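Local structure of ribonucleoside-diphosphate reductase (Pseudomonas aeruginosa, 5IM3) at residues V631-N636 / L703-R707; N652-R656 / A709-F713; I168-E174 / V222-L226. The protein probably supplies the precursors for DNA synthesis by reducing ribonucleoside diphosphates to the corresponding 2'-deoxyribonucleotides, and is allosterically regulated by nucleotides such as dATP. All blocks are in the same frame, centred on the assembly; numbering follows the deposited sequence.

How the interactions relate
Polar side chains can tie neighbouring helices and loops into one network, and interactions 1 and 2 do so within the barrel domain. Their centres lie 12 Å apart, and helices 620-640 and 646-655, successive in the chain, both pack against the end of helix 679-707 or the loop that follows it. Their segments alternate along the sequence, and a salt bridge joins them directly, Asp635 OD1 to Arg656 NE at 3.0 Å. Interaction 3 belongs to the ATP cone range 148-234; its centre is 39 Å from that of interaction 1 and 48 Å from that of interaction 2. All three lie away from the dATP-binding sites.

Interaction 1: residues V631-N636 / L703-R707; sequences VRMLDN and LADER
Two helical segments, 631-636 within helix 620-640 and 703-707 at the C-terminal end of helix 679-707, cross at -47° with their axes 12.2 Å apart at closest approach. That spacing is too wide for close backbone packing, so long side chains bridge it; the nearest CA atoms are those of Arg632 and Leu703, 7.2 Å apart. Arg632 extends through three trans torsions and meets Glu706 end-on in a bidentate salt bridge: NH1 donates to OE1 at 2.9 Å and NH2 to OE2 at 2.8 Å, both nearly linear. From the other helix Arg707 (chi1 m, then trans) reaches back, its NH1 paired with Asp635 OD2 at 2.9 Å in a second salt bridge and its NH2 bonded to Asn636 OD1 at 2.7 Å. Arg707 NH2 lies over one face of the Arg632 guanidinium, 3.6 Å from Arg632 NH2, with the two planes inclined to each other. Alongside the polar cluster, Leu703 CD1 packs at 3.8 Å against both Val631 CG1 and Asp635 CB. Outside the pair, Glu334 forms salt bridges with both arginines and accepts from Asn636 ND2, while Asp635 also binds Arg656, Arg762 and Asn763. This is a buried helix-helix contact of the barrel domain built on a charge network. Close approach of two like-charged arginines is thus offset by carboxylates and an amide oxygen at their edges, leaving the two neighbouring cations well compensated.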
loop_
_atom_site.group_PDB
_atom_site.type_symbol
_atom_site.label_atom_id
_atom_site.label_comp_id
_atom_site.label_asym_id
_atom_site.label_seq_id
_atom_site.Cartn_x
_atom_site.Cartn_y
_atom_site.Cartn_z
ATOM N N VAL A 631 14.259 10.237 -54.145
ATOM C CA VAL A 631 15.595 9.674 -53.977
ATOM C C VAL A 631 16.640 10.597 -54.589
ATOM O O VAL A 631 17.718 10.801 -54.019
ATOM C CB VAL A 631 15.660 8.258 -54.585
ATOM C CG1 VAL A 631 17.089 7.719 -54.552
ATOM C CG2 VAL A 631 14.720 7.316 -53.840
ATOM N N ARG A 632 16.344 11.173 -55.757
ATOM C CA ARG A 632 17.289 12.093 -56.377
ATOM C C ARG A 632 17.550 13.293 -55.477
ATOM O O ARG A 632 18.703 13.682 -55.260
ATOM C CB ARG A 632 16.772 12.551 -57.739
ATOM C CG ARG A 632 17.785 13.375 -58.521
ATOM C CD ARG A 632 17.209 13.893 -59.832
ATOM N NE ARG A 632 18.232 14.531 -60.656
ATOM C CZ ARG A 632 18.990 13.891 -61.541
ATOM N NH1 ARG A 632 18.848 12.585 -61.729
ATOM N NH2 ARG A 632 19.898 14.560 -62.243
ATOM N N MET A 633 16.486 13.893 -54.940
ATOM C CA MET A 633 16.656 15.021 -54.030
ATOM C C MET A 633 17.507 14.632 -52.828
ATOM O O MET A 633 18.363 15.409 -52.386
ATOM C CB MET A 633 15.290 15.533 -53.576
ATOM C CG MET A 633 14.447 16.086 -54.713
ATOM S SD MET A 633 12.748 16.434 -54.235
ATOM C CE MET A 633 12.966 17.736 -53.029
ATOM N N LEU A 634 17.295 13.430 -52.287
ATOM C CA LEU A 634 18.084 12.995 -51.139
ATOM C C LEU A 634 19.538 12.764 -51.527
ATOM O O LEU A 634 20.449 13.071 -50.750
ATOM C CB LEU A 634 17.480 11.729 -50.530
ATOM C CG LEU A 634 16.168 11.913 -49.761
ATOM C CD1 LEU A 634 15.643 10.575 -49.252
ATOM C CD2 LEU A 634 16.334 12.889 -48.599
ATOM N N ASP A 635 19.781 12.231 -52.726
ATOM C CA ASP A 635 21.157 12.061 -53.173
ATOM C C ASP A 635 21.836 13.412 -53.356
ATOM O O ASP A 635 23.029 13.558 -53.067
ATOM C CB ASP A 635 21.198 11.254 -54.469
ATOM C CG ASP A 635 22.570 10.657 -54.739
ATOM O OD1 ASP A 635 23.127 10.011 -53.826
ATOM O OD2 ASP A 635 23.100 10.837 -55.853
ATOM N N ASN A 636 21.087 14.416 -53.823
ATOM C CA ASN A 636 21.637 15.762 -53.938
ATOM C C ASN A 636 22.022 16.319 -52.573
ATOM O O ASN A 636 23.032 17.021 -52.442
ATOM C CB ASN A 636 20.628 16.687 -54.616
ATOM C CG ASN A 636 20.514 16.444 -56.108
ATOM O OD1 ASN A 636 20.937 15.407 -56.618
ATOM N ND2 ASN A 636 19.943 17.408 -56.816
ATOM N N LEU A 703 20.095 6.513 -60.661
ATOM C CA LEU A 703 21.151 7.458 -60.313
ATOM C C LEU A 703 22.531 6.849 -60.533
ATOM O O LEU A 703 23.466 7.550 -60.939
ATOM C CB LEU A 703 20.989 7.918 -58.865
ATOM C CG LEU A 703 19.675 8.635 -58.544
ATOM C CD1 LEU A 703 19.605 8.963 -57.061
ATOM C CD2 LEU A 703 19.511 9.901 -59.381
ATOM N N ALA A 704 22.678 5.547 -60.279
ATOM C CA ALA A 704 23.957 4.889 -60.528
ATOM C C ALA A 704 24.317 4.932 -62.007
ATOM O O ALA A 704 25.492 5.080 -62.364
ATOM C CB ALA A 704 23.910 3.445 -60.034
ATOM N N ASP A 705 23.317 4.799 -62.883
ATOM C CA ASP A 705 23.580 4.881 -64.316
ATOM C C ASP A 705 24.019 6.281 -64.722
ATOM O O ASP A 705 24.811 6.433 -65.658
ATOM C CB ASP A 705 22.333 4.472 -65.103
ATOM C CG ASP A 705 21.918 3.036 -64.841
ATOM O OD1 ASP A 705 22.802 2.196 -64.573
ATOM O OD2 ASP A 705 20.707 2.746 -64.912
ATOM N N GLU A 706 23.526 7.307 -64.028
ATOM C CA GLU A 706 23.796 8.695 -64.385
ATOM C C GLU A 706 24.991 9.271 -63.637
ATOM O O GLU A 706 25.742 10.075 -64.198
ATOM C CB GLU A 706 22.553 9.548 -64.106
ATOM C CG GLU A 706 22.708 11.025 -64.440
ATOM C CD GLU A 706 21.506 11.846 -64.012
ATOM O OE1 GLU A 706 20.412 11.263 -63.842
ATOM O OE2 GLU A 706 21.660 13.073 -63.833
ATOM N N ARG A 707 25.183 8.881 -62.378
ATOM C CA ARG A 707 26.230 9.447 -61.542
ATOM C C ARG A 707 27.300 8.444 -61.146
ATOM O O ARG A 707 28.347 8.853 -60.632
ATOM C CB ARG A 707 25.612 10.054 -60.272
ATOM C CG ARG A 707 24.629 11.180 -60.560
ATOM C CD ARG A 707 23.819 11.589 -59.339
ATOM N NE ARG A 707 23.071 12.814 -59.599
ATOM C CZ ARG A 707 22.205 13.372 -58.759
ATOM N NH1 ARG A 707 21.955 12.818 -57.580
ATOM N NH2 ARG A 707 21.581 14.491 -59.106
#

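Interaction 2: residues N652-R656 / A709-F713; sequences NFKHR and AYQTF
Tyr710, with chi1 in the p well, lays one face of its ring over the carbonyl of His655: His655 O lies 3.6 Å from Tyr710 CD2, and Tyr710 CB sits 3.8 Å from Lys654 O and 4.1 Å from Arg656 CG. The ring thus lies against the C-terminal turn of helix 646-655, where the chain runs helical through His655 and then leaves the helix at Arg656 with positive phi (48/56); Arg656 N still bonds back to Asn652 O at 2.8 Å. Segment 709-713 is extended at Ala709 and Tyr710 (phi/psi near -66/157) and then turns at Gln711 (-49/-51), with Phe713 N bonded to Tyr710 O at 3.0 Å. In register, the CA atoms of Lys654 and Gln711 are 5.5 Å apart and those of His655 and Tyr710 5.7 Å. Within the barrel domain, the contact joins this helix end to the loop between helices 679-707 and 724-735. The CA-to-CB bond of His655 points away from the loop, yet its m rotamer (chi1 -45°) brings ND1 within 2.9 Å of Thr712 OG1, a hydrogen bond in the plane of the imidazole. Glu598 holds the opposite ring nitrogen, NE2, and Gln575 bonds both Thr712 OG1 and Tyr710 OH. Nearer the solvent, Lys654 CG lies 4.0 Å from Gln711 OE1. Arg656 directs its guanidinium to Asp635 and Asp639 of helix 620-640.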
loop_
_atom_site.group_PDB
_atom_site.type_symbol
_atom_site.label_atom_id
_atom_site.label_comp_id
_atom_site.label_asym_id
_atom_site.label_seq_id
_atom_site.Cartn_x
_atom_site.Cartn_y
_atom_site.Cartn_z
ATOM N N ASN A 652 29.590 10.183 -45.718
ATOM C CA ASN A 652 28.525 10.501 -46.661
ATOM C C ASN A 652 29.009 10.358 -48.098
ATOM O O ASN A 652 28.314 9.774 -48.933
ATOM C CB ASN A 652 28.000 11.913 -46.406
ATOM C CG ASN A 652 26.560 11.928 -45.926
ATOM O OD1 ASN A 652 26.013 10.905 -45.508
ATOM N ND2 ASN A 652 25.944 13.100 -45.972
ATOM N N PHE A 653 30.214 10.858 -48.396
ATOM C CA PHE A 653 30.751 10.760 -49.751
ATOM C C PHE A 653 31.114 9.326 -50.113
ATOM O O PHE A 653 30.976 8.930 -51.275
ATOM C CB PHE A 653 31.986 11.654 -49.904
ATOM C CG PHE A 653 31.680 13.128 -50.013
ATOM C CD1 PHE A 653 30.400 13.617 -49.800
ATOM C CD2 PHE A 653 32.685 14.027 -50.349
ATOM C CE1 PHE A 653 30.132 14.972 -49.909
ATOM C CE2 PHE A 653 32.421 15.380 -50.458
ATOM C CZ PHE A 653 31.145 15.853 -50.238
ATOM N N LYS A 654 31.581 8.537 -49.141
ATOM C CA LYS A 654 32.012 7.171 -49.429
ATOM C C LYS A 654 30.822 6.270 -49.735
ATOM O O LYS A 654 30.849 5.497 -50.700
ATOM C CB LYS A 654 32.803 6.611 -48.245
ATOM C CG LYS A 654 34.312 6.565 -48.429
ATOM C CD LYS A 654 35.000 6.268 -47.100
ATOM C CE LYS A 654 36.462 5.909 -47.278
ATOM N NZ LYS A 654 36.644 4.522 -47.792
ATOM N N HIS A 655 29.766 6.359 -48.923
ATOM C CA HIS A 655 28.683 5.384 -48.936
ATOM C C HIS A 655 27.351 5.941 -49.411
ATOM O O HIS A 655 26.490 5.160 -49.828
ATOM C CB HIS A 655 28.493 4.797 -47.529
ATOM C CG HIS A 655 29.773 4.414 -46.858
ATOM N ND1 HIS A 655 30.660 3.514 -47.409
ATOM C CD2 HIS A 655 30.321 4.813 -45.685
ATOM C CE1 HIS A 655 31.698 3.374 -46.603
ATOM N NE2 HIS A 655 31.516 4.151 -45.550
ATOM N N ARG A 656 27.158 7.252 -49.343
ATOM C CA ARG A 656 25.951 7.908 -49.833
ATOM C C ARG A 656 24.665 7.233 -49.350
ATOM O O ARG A 656 23.811 6.858 -50.162
ATOM C CB ARG A 656 25.964 7.989 -51.354
ATOM C CG ARG A 656 27.249 8.553 -51.961
ATOM C CD ARG A 656 27.046 8.924 -53.430
ATOM N NE ARG A 656 26.109 10.037 -53.565
ATOM C CZ ARG A 656 26.462 11.320 -53.563
ATOM N NH1 ARG A 656 27.737 11.667 -53.452
ATOM N NH2 ARG A 656 25.537 12.262 -53.678
ATOM N N ALA A 709 27.898 4.348 -59.293
ATOM C CA ALA A 709 27.637 3.755 -57.993
ATOM C C ALA A 709 28.558 4.369 -56.939
ATOM O O ALA A 709 29.618 4.921 -57.248
ATOM C CB ALA A 709 27.830 2.241 -58.049
ATOM N N TYR A 710 28.137 4.276 -55.680
ATOM C CA TYR A 710 28.958 4.805 -54.601
ATOM C C TYR A 710 30.249 3.998 -54.477
ATOM O O TYR A 710 30.338 2.848 -54.916
ATOM C CB TYR A 710 28.187 4.820 -53.276
ATOM C CG TYR A 710 27.713 3.475 -52.757
ATOM C CD1 TYR A 710 26.549 2.888 -53.243
ATOM C CD2 TYR A 710 28.407 2.810 -51.749
ATOM C CE1 TYR A 710 26.106 1.668 -52.763
ATOM C CE2 TYR A 710 27.969 1.589 -51.261
ATOM C CZ TYR A 710 26.817 1.023 -51.770
ATOM O OH TYR A 710 26.375 -0.188 -51.285
ATOM N N GLN A 711 31.264 4.632 -53.882
ATOM C CA GLN A 711 32.612 4.064 -53.868
ATOM C C GLN A 711 32.607 2.605 -53.434
ATOM O O GLN A 711 33.190 1.741 -54.098
ATOM C CB GLN A 711 33.520 4.872 -52.937
ATOM C CG GLN A 711 33.940 6.238 -53.452
ATOM C CD GLN A 711 34.991 6.881 -52.562
ATOM O OE1 GLN A 711 35.906 6.211 -52.077
ATOM N NE2 GLN A 711 34.858 8.181 -52.335
ATOM N N THR A 712 31.958 2.310 -52.313
ATOM C CA THR A 712 32.063 1.001 -51.689
ATOM C C THR A 712 30.954 0.052 -52.118
ATOM O O THR A 712 30.667 -0.910 -51.395
ATOM C CB THR A 712 32.067 1.150 -50.167
ATOM O OG1 THR A 712 30.837 1.741 -49.741
ATOM C CG2 THR A 712 33.233 2.032 -49.721
ATOM N N PHE A 713 30.332 0.294 -53.275
ATOM C CA PHE A 713 29.277 -0.601 -53.743
ATOM C C PHE A 713 29.785 -2.028 -53.881
ATOM O O PHE A 713 29.079 -2.983 -53.533
ATOM C CB PHE A 713 28.715 -0.120 -55.080
ATOM C CG PHE A 713 27.894 -1.162 -55.790
ATOM C CD1 PHE A 713 26.570 -1.373 -55.445
ATOM C CD2 PHE A 713 28.455 -1.946 -56.785
ATOM C CE1 PHE A 713 25.815 -2.340 -56.085
ATOM C CE2 PHE A 713 27.707 -2.916 -57.427
ATOM C CZ PHE A 713 26.385 -3.114 -57.075
#

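Interaction 3: residues I168-E174 / V222-L226; sequences IISEACE and VTARL
Apolar packing joins segment 168-174, near the C-terminal end of helix 162-173, to segment 222-226 of helix 219-239. Ala172 is the centre: its CB lies 3.9 Å from Leu226 CD2, 3.9 Å from Arg225 CB and 4.1 Å from Val222 CG1. Cys173 SG adds a contact with Val222 CG1 at 4.2 Å, and Ile169 CG2 touches Leu226 CD2 at the same distance. The small alanine side chain lets the backbones come close, with CA atoms of Ala172 and Val222 only 5.2 Å apart. The axes of the two short segments approach to 8.8 Å and cross at 139°, an oblique antiparallel helix pair inside the second of the two ATP cones, where helix 198-210 also packs against Ile168 and Leu226. Polar contacts come from Arg225, whose m rotamer at chi1 and trans continuation carry NH1 to the departing chain: it donates to Ala172 O at 2.9 Å and Glu174 O at 2.8 Å, carbonyls two residues apart, while NH2 bonds Gln293 O.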
loop_
_atom_site.group_PDB
_atom_site.type_symbol
_atom_site.label_atom_id
_atom_site.label_comp_id
_atom_site.label_asym_id
_atom_site.label_seq_id
_atom_site.Cartn_x
_atom_site.Cartn_y
_atom_site.Cartn_z
ATOM N N ILE A 168 -11.910 38.301 -51.005
ATOM C CA ILE A 168 -10.973 37.406 -50.334
ATOM C C ILE A 168 -11.712 36.259 -49.654
ATOM O O ILE A 168 -11.220 35.126 -49.616
ATOM C CB ILE A 168 -10.093 38.186 -49.337
ATOM C CG1 ILE A 168 -10.948 38.887 -48.277
ATOM C CG2 ILE A 168 -9.226 39.200 -50.075
ATOM C CD1 ILE A 168 -10.135 39.515 -47.161
ATOM N N ILE A 169 -12.904 36.524 -49.108
ATOM C CA ILE A 169 -13.621 35.459 -48.414
ATOM C C ILE A 169 -14.224 34.484 -49.417
ATOM O O ILE A 169 -14.382 33.295 -49.116
ATOM C CB ILE A 169 -14.696 36.038 -47.471
ATOM C CG1 ILE A 169 -15.871 36.613 -48.260
ATOM C CG2 ILE A 169 -14.102 37.099 -46.560
ATOM C CD1 ILE A 169 -17.083 35.698 -48.294
ATOM N N SER A 170 -14.561 34.956 -50.619
ATOM C CA SER A 170 -15.082 34.057 -51.643
ATOM C C SER A 170 -13.969 33.188 -52.214
ATOM O O SER A 170 -14.118 31.966 -52.330
ATOM C CB SER A 170 -15.765 34.856 -52.752
ATOM O OG SER A 170 -16.316 33.990 -53.728
ATOM N N GLU A 171 -12.843 33.802 -52.576
ATOM C CA GLU A 171 -11.687 33.029 -53.011
ATOM C C GLU A 171 -11.178 32.105 -51.912
ATOM O O GLU A 171 -10.475 31.135 -52.210
ATOM C CB GLU A 171 -10.573 33.970 -53.480
ATOM C CG GLU A 171 -10.936 34.784 -54.725
ATOM C CD GLU A 171 -9.800 35.669 -55.218
ATOM O OE1 GLU A 171 -8.805 35.843 -54.480
ATOM O OE2 GLU A 171 -9.904 36.189 -56.352
ATOM N N ALA A 172 -11.525 32.378 -50.649
ATOM C CA ALA A 172 -11.119 31.509 -49.550
ATOM C C ALA A 172 -12.042 30.303 -49.413
ATOM O O ALA A 172 -11.573 29.187 -49.158
ATOM C CB ALA A 172 -11.086 32.298 -48.241
ATOM N N CYS A 173 -13.354 30.505 -49.566
ATOM C CA CYS A 173 -14.314 29.407 -49.528
ATOM C C CYS A 173 -14.366 28.631 -50.836
ATOM O O CYS A 173 -15.176 27.704 -50.957
ATOM C CB CYS A 173 -15.712 29.938 -49.197
ATOM S SG CYS A 173 -15.909 30.524 -47.499
ATOM N N GLU A 174 -13.528 28.984 -51.804
ATOM C CA GLU A 174 -13.565 28.354 -53.114
ATOM C C GLU A 174 -13.221 26.873 -53.018
ATOM O O GLU A 174 -12.237 26.489 -52.380
ATOM C CB GLU A 174 -12.588 29.071 -54.046
ATOM C CG GLU A 174 -12.543 28.528 -55.460
ATOM C CD GLU A 174 -11.569 29.292 -56.331
ATOM O OE1 GLU A 174 -10.841 30.150 -55.788
ATOM O OE2 GLU A 174 -11.531 29.038 -57.554
ATOM N N VAL A 222 -10.077 27.435 -45.018
ATOM C CA VAL A 222 -10.553 28.810 -45.131
ATOM C C VAL A 222 -9.760 29.721 -44.207
ATOM O O VAL A 222 -9.410 30.850 -44.571
ATOM C CB VAL A 222 -12.062 28.882 -44.825
ATOM C CG1 VAL A 222 -12.567 30.315 -44.956
ATOM C CG2 VAL A 222 -12.845 27.944 -45.738
ATOM N N THR A 223 -9.477 29.250 -42.992
ATOM C CA THR A 223 -8.721 30.059 -42.042
ATOM C C THR A 223 -7.325 30.364 -42.571
ATOM O O THR A 223 -6.845 31.498 -42.459
ATOM C CB THR A 223 -8.640 29.339 -40.696
ATOM O OG1 THR A 223 -9.955 28.948 -40.279
ATOM C CG2 THR A 223 -8.032 30.244 -39.640
ATOM N N ALA A 224 -6.662 29.365 -43.159
ATOM C CA ALA A 224 -5.324 29.581 -43.701
ATOM C C ALA A 224 -5.353 30.549 -44.876
ATOM O O ALA A 224 -4.478 31.415 -44.997
ATOM C CB ALA A 224 -4.710 28.248 -44.125
ATOM N N ARG A 225 -6.350 30.419 -45.753
ATOM C CA ARG A 225 -6.415 31.283 -46.927
ATOM C C ARG A 225 -6.661 32.735 -46.540
ATOM O O ARG A 225 -6.173 33.646 -47.220
ATOM C CB ARG A 225 -7.499 30.781 -47.878
ATOM C CG ARG A 225 -7.201 29.403 -48.436
ATOM C CD ARG A 225 -8.369 28.845 -49.217
ATOM N NE ARG A 225 -8.195 27.426 -49.507
ATOM C CZ ARG A 225 -9.050 26.694 -50.213
ATOM N NH1 ARG A 225 -10.151 27.241 -50.715
ATOM N NH2 ARG A 225 -8.801 25.409 -50.418
ATOM N N LEU A 226 -7.396 32.973 -45.453
ATOM C CA LEU A 226 -7.599 34.338 -44.982
ATOM C C LEU A 226 -6.316 34.916 -44.397
ATOM O O LEU A 226 -5.958 36.066 -44.682
ATOM C CB LEU A 226 -8.729 34.372 -43.953
ATOM C CG LEU A 226 -10.111 33.977 -44.486
ATOM C CD1 LEU A 226 -11.114 33.826 -43.350
ATOM C CD2 LEU A 226 -10.606 34.993 -45.506
#